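Local coordinates for WZI (Escherichia coli, PDB 2YNK), which is an outer-membrane beta-barrel lectin that binds carbohydrate and takes part in assembling the group 1 capsule on the cell surface, at residues G158-G163 against M307-I312; H330-N335 against D361-D366. All blocks are in the same frame, centred on the assembly; numbering follows the deposited sequence.

Contact 1 (G158-G163 against M307-I312); sequences GSLIRG and MFLGGI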
loop_
_atom_site.group_PDB
_atom_site.type_symbol
_atom_site.label_atom_id
_atom_site.label_comp_id
_atom_site.label_asym_id
_atom_site.label_seq_id
_atom_site.Cartn_x
_atom_site.Cartn_y
_atom_site.Cartn_z
ATOM N N GLY A 158 -3.599 2.728 5.563
ATOM C CA GLY A 158 -4.072 3.354 4.338
ATOM C C GLY A 158 -3.104 4.386 3.791
ATOM O O GLY A 158 -2.212 4.863 4.501
ATOM N N SER A 159 -3.251 4.684 2.508
ATOM C CA SER A 159 -2.747 5.915 1.931
ATOM C C SER A 159 -3.932 6.829 1.661
ATOM O O SER A 159 -4.953 6.386 1.162
ATOM C CB SER A 159 -2.027 5.651 0.620
ATOM O OG SER A 159 -1.889 6.867 -0.105
ATOM N N LEU A 160 -3.787 8.110 1.957
ATOM C CA LEU A 160 -4.860 9.067 1.709
ATOM C C LEU A 160 -4.985 9.446 0.238
ATOM O O LEU A 160 -5.966 10.104 -0.143
ATOM C CB LEU A 160 -4.646 10.349 2.516
ATOM C CG LEU A 160 -4.589 10.242 4.040
ATOM C CD1 LEU A 160 -4.212 11.603 4.621
ATOM C CD2 LEU A 160 -5.900 9.739 4.621
ATOM N N ILE A 161 -4.015 9.040 -0.583
ATOM C CA ILE A 161 -3.950 9.495 -1.977
ATOM C C ILE A 161 -3.892 8.375 -3.007
ATOM O O ILE A 161 -4.563 8.453 -4.023
ATOM C CB ILE A 161 -2.752 10.441 -2.198
ATOM C CG1 ILE A 161 -2.815 11.046 -3.609
ATOM C CG2 ILE A 161 -1.431 9.717 -1.937
ATOM C CD1 ILE A 161 -2.171 12.411 -3.731
ATOM N N ARG A 162 -3.066 7.361 -2.767
ATOM C CA ARG A 162 -3.026 6.191 -3.628
ATOM C C ARG A 162 -2.678 4.962 -2.816
ATOM O O ARG A 162 -1.515 4.731 -2.466
ATOM C CB ARG A 162 -2.043 6.360 -4.787
ATOM C CG ARG A 162 -2.611 7.135 -5.976
ATOM C CD ARG A 162 -3.731 6.401 -6.718
ATOM N NE ARG A 162 -3.277 5.128 -7.281
ATOM C CZ ARG A 162 -3.521 3.927 -6.762
ATOM N NH1 ARG A 162 -4.258 3.772 -5.655
ATOM N NH2 ARG A 162 -3.016 2.853 -7.361
ATOM N N GLY A 163 -3.711 4.179 -2.524
ATOM C CA GLY A 163 -3.562 2.951 -1.792
ATOM C C GLY A 163 -3.889 1.725 -2.617
ATOM O O GLY A 163 -3.707 1.692 -3.834
HETATM N N MSE A 307 -7.382 16.167 4.104
HETATM C CA MSE A 307 -7.542 14.939 4.879
HETATM C C MSE A 307 -6.258 14.696 5.612
HETATM O O MSE A 307 -5.185 15.027 5.114
HETATM C CB MSE A 307 -7.847 13.776 3.942
HETATM C CG MSE A 307 -9.171 14.045 3.236
HETATM SE SE MSE A 307 -9.477 12.672 1.875
HETATM C CE MSE A 307 -8.184 13.306 0.527
ATOM N N PHE A 308 -6.361 14.108 6.798
ATOM C CA PHE A 308 -5.216 13.937 7.673
ATOM C C PHE A 308 -4.970 12.490 8.070
ATOM O O PHE A 308 -5.893 11.662 8.121
ATOM C CB PHE A 308 -5.401 14.773 8.927
ATOM C CG PHE A 308 -5.363 16.243 8.672
ATOM C CD1 PHE A 308 -6.525 16.932 8.335
ATOM C CD2 PHE A 308 -4.166 16.943 8.758
ATOM C CE1 PHE A 308 -6.495 18.294 8.100
ATOM C CE2 PHE A 308 -4.129 18.306 8.524
ATOM C CZ PHE A 308 -5.296 18.982 8.193
ATOM N N LEU A 309 -3.702 12.211 8.355
ATOM C CA LEU A 309 -3.267 10.902 8.801
ATOM C C LEU A 309 -1.987 11.051 9.614
ATOM O O LEU A 309 -1.087 11.794 9.228
ATOM C CB LEU A 309 -3.033 10.005 7.598
ATOM C CG LEU A 309 -2.358 8.651 7.823
ATOM C CD1 LEU A 309 -2.795 7.704 6.710
ATOM C CD2 LEU A 309 -0.830 8.768 7.909
ATOM N N GLY A 310 -1.927 10.351 10.739
ATOM C CA GLY A 310 -0.763 10.359 11.603
ATOM C C GLY A 310 -0.634 9.033 12.317
ATOM O O GLY A 310 -1.619 8.312 12.488
ATOM N N GLY A 311 0.588 8.706 12.725
ATOM C CA GLY A 311 0.844 7.480 13.473
ATOM C C GLY A 311 2.211 7.397 14.139
ATOM O O GLY A 311 3.107 8.217 13.906
ATOM N N ILE A 312 2.359 6.382 14.975
ATOM C CA ILE A 312 3.590 6.146 15.702
ATOM C C ILE A 312 3.845 4.647 15.639
ATOM O O ILE A 312 2.910 3.856 15.786
ATOM C CB ILE A 312 3.462 6.650 17.157
ATOM C CG1 ILE A 312 4.780 6.505 17.910
ATOM C CG2 ILE A 312 2.346 5.923 17.894
ATOM C CD1 ILE A 312 4.685 6.929 19.360
#
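L160 lays a methyl over the face of a peptide of the other segment, while L309 meets a peptide at its carbonyl end. L160 CD1 lies over the flat F308-L309 peptide, 3.6 Å from F308 C and almost straight above that carbon. L309 CD1 is 3.6 Å from G158 O, out beyond that oxygen and raised from the plane of the G158-S159 peptide. The side chains of L160 and L309 themselves cross obliquely. Their closest approach is 3.6 Å, from L160 CD1 to L309 CB. M307 contributes from the other end of the contact: L160 CD1 is 4.3 Å from M307 CB, and M307 CE comes to 4.0 Å from L160 O. M307 is modelled as selenomethionine. All these contacts are apolar or van der Waals. M307 and L309 point toward the loop while F308 between them points away, the alternation of a beta strand. Strand 306-317 belongs to the closed antiparallel barrel, and the loop holding residues 158-163 folds inside the barrel against the inner face of this strand. The loop has its own polar frame. S159 OG accepts from I161 N and R162 N, an ST turn and an ST motif, with the second bond 3.0 Å from R162 N to S159 OG. R162 NH1 donates to G163 O, and R162 NH2 bonds to Q150. L160 N is bonded to Q292 of strand 287-295, and L160 O to Y343. I161 packs against I294 and I233, so the loop also touches strands 287-295 and 226-236.

Contact 2 (H330-N335 against D361-D366); sequences HDTRTN and DAMGGD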
loop_
_atom_site.group_PDB
_atom_site.type_symbol
_atom_site.label_atom_id
_atom_site.label_comp_id
_atom_site.label_asym_id
_atom_site.label_seq_id
_atom_site.Cartn_x
_atom_site.Cartn_y
_atom_site.Cartn_z
ATOM N N HIS A 330 -6.608 8.282 11.329
ATOM C CA HIS A 330 -6.967 8.875 10.036
ATOM C C HIS A 330 -8.153 9.784 10.171
ATOM O O HIS A 330 -9.024 9.553 11.002
ATOM C CB HIS A 330 -7.360 7.796 9.037
ATOM C CG HIS A 330 -6.241 6.871 8.631
ATOM N ND1 HIS A 330 -6.331 6.086 7.553
ATOM C CD2 HIS A 330 -4.984 6.627 9.189
ATOM C CE1 HIS A 330 -5.206 5.366 7.427
ATOM N NE2 HIS A 330 -4.384 5.699 8.429
ATOM N N ASP A 331 -8.214 10.813 9.333
ATOM C CA ASP A 331 -9.427 11.623 9.197
ATOM C C ASP A 331 -9.618 12.022 7.738
ATOM O O ASP A 331 -8.883 12.857 7.210
ATOM C CB ASP A 331 -9.365 12.865 10.096
ATOM C CG ASP A 331 -10.693 13.622 10.146
ATOM O OD1 ASP A 331 -11.186 14.011 9.068
ATOM O OD2 ASP A 331 -11.238 13.839 11.258
ATOM N N THR A 332 -10.613 11.422 7.089
ATOM C CA THR A 332 -10.878 11.689 5.676
ATOM C C THR A 332 -12.096 12.598 5.462
ATOM O O THR A 332 -12.684 12.629 4.377
ATOM C CB THR A 332 -11.007 10.381 4.875
ATOM O OG1 THR A 332 -12.107 9.615 5.383
ATOM C CG2 THR A 332 -9.713 9.576 4.984
ATOM N N ARG A 333 -12.463 13.351 6.491
ATOM C CA ARG A 333 -13.344 14.496 6.300
ATOM C C ARG A 333 -12.530 15.649 5.717
ATOM O O ARG A 333 -11.309 15.547 5.574
ATOM C CB ARG A 333 -13.973 14.922 7.629
ATOM C CG ARG A 333 -14.855 13.861 8.269
ATOM C CD ARG A 333 -15.371 14.309 9.623
ATOM N NE ARG A 333 -14.313 14.298 10.627
ATOM C CZ ARG A 333 -14.460 14.737 11.873
ATOM N NH1 ARG A 333 -15.625 15.227 12.291
ATOM N NH2 ARG A 333 -13.430 14.684 12.708
ATOM N N THR A 334 -13.204 16.744 5.380
ATOM C CA THR A 334 -12.517 17.958 4.957
ATOM C C THR A 334 -12.280 18.862 6.166
ATOM O O THR A 334 -13.231 19.348 6.799
ATOM C CB THR A 334 -13.287 18.690 3.857
ATOM O OG1 THR A 334 -13.060 18.016 2.612
ATOM C CG2 THR A 334 -12.812 20.134 3.737
ATOM N N ASN A 335 -11.000 19.062 6.480
ATOM C CA ASN A 335 -10.583 19.785 7.672
ATOM C C ASN A 335 -11.270 19.277 8.936
ATOM O O ASN A 335 -11.688 20.061 9.777
ATOM C CB ASN A 335 -10.831 21.284 7.500
ATOM C CG ASN A 335 -10.138 21.855 6.282
ATOM O OD1 ASN A 335 -9.030 21.439 5.928
ATOM N ND2 ASN A 335 -10.779 22.824 5.641
ATOM N N ASP A 361 -7.890 6.033 0.797
ATOM C CA ASP A 361 -7.915 5.264 2.042
ATOM C C ASP A 361 -9.008 4.195 2.040
ATOM O O ASP A 361 -10.089 4.405 1.505
ATOM C CB ASP A 361 -8.112 6.213 3.234
ATOM C CG ASP A 361 -7.717 5.586 4.570
ATOM O OD1 ASP A 361 -7.282 4.402 4.615
ATOM O OD2 ASP A 361 -7.846 6.300 5.585
ATOM N N ALA A 362 -8.730 3.063 2.681
ATOM C CA ALA A 362 -9.647 1.911 2.676
ATOM C C ALA A 362 -11.102 2.252 3.090
ATOM O O ALA A 362 -12.040 1.624 2.613
ATOM C CB ALA A 362 -9.089 0.787 3.543
HETATM N N MSE A 363 -11.258 3.233 3.977
HETATM C CA MSE A 363 -12.563 3.691 4.487
HETATM C C MSE A 363 -13.462 4.376 3.490
HETATM O O MSE A 363 -14.685 4.234 3.534
HETATM C CB MSE A 363 -12.321 4.813 5.492
HETATM C CG MSE A 363 -12.300 4.317 6.913
HETATM SE SE MSE A 363 -11.898 5.823 8.117
HETATM C CE MSE A 363 -10.674 6.955 7.061
ATOM N N GLY A 364 -12.858 5.166 2.612
ATOM C CA GLY A 364 -13.598 6.109 1.793
ATOM C C GLY A 364 -13.519 7.461 2.456
ATOM O O GLY A 364 -12.724 7.668 3.370
ATOM N N GLY A 365 -14.348 8.383 1.989
ATOM C CA GLY A 365 -14.342 9.750 2.492
ATOM C C GLY A 365 -15.223 9.937 3.710
ATOM O O GLY A 365 -16.107 9.126 3.982
ATOM N N ASP A 366 -14.959 11.033 4.424
ATOM C CA ASP A 366 -15.673 11.437 5.642
ATOM C C ASP A 366 -15.469 10.503 6.836
ATOM O O ASP A 366 -16.241 10.546 7.794
ATOM C CB ASP A 366 -17.168 11.602 5.361
ATOM C CG ASP A 366 -17.446 12.453 4.146
ATOM O OD1 ASP A 366 -16.664 13.394 3.885
ATOM O OD2 ASP A 366 -18.459 12.172 3.460
#
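T332 and D366 join the two backbones through one hydrogen bond, 2.8 Å from D366 N to T332 O. Just beyond it the R333 and D366 CA atoms come within 3.9 Å. Residues 361-364 make a type I turn, closed by G364 N bonding to D361 O. G364, its last residue, has a positive phi, where a CB would jam against the carbonyl O before it. At the other end, H330 ND1 donates to D361 OD2; the refined separation of these two atoms, 2.5 Å, is doubtful at this resolution. The imidazole and carboxylate planes are 47° apart. CG of D361, anti to the backbone N (chi1 -162°), carries the carboxylate toward H330 ND1. H330 NE2 bonds to E328, which places the buried ring between two carboxylates and would probably favour its protonated form. H330 lies at the end of strand 322-331 of the antiparallel barrel. The loop 361-366 runs into the next barrel strand, 368-377, and the backbones of H330 and T332 pair with L369 and G367. T332 fills the middle of the contact. Its OG1 lies 2.9 Å from G364 O and also accepts from G367 N. Its CG2 is 3.5 Å from M363 CE, the terminal methyl of a selenomethionine. The same M363 methyl lies at the edge of the H330 ring, near its plane. R333 CG packs 3.6 Å from D366 O. The R333 guanidinium meets D331 side-on in a salt bridge: NH2 donates to the syn lone pair of D331 OD2, at 2.8 Å, and NE shares that oxygen. D331 OD1 accepts from R333 N, an Asx turn that ties the strand end to the loop.

How the contacts relate
The two contacts lie side by side, with centres about 9 Å apart. Contact 1 closes along the chain before contact 2 opens. They share the barrel sheet: strand 306-317 of contact 1 and strand 322-331 of contact 2 are consecutive in sequence and neighbours in it. A probable backbone hydrogen bond joins them, 2.8 Å from D331 N to F308 O. M307 CG also packs 3.5 Å from R333 O. Loop 158-163 lies on the inner, lumen side of strand 306-317, while loop 361-366 meets the end of strand 322-331. The two loops come from distant parts of the sequence but touch each other, with G158 CA 3.4 Å from D361 OD1.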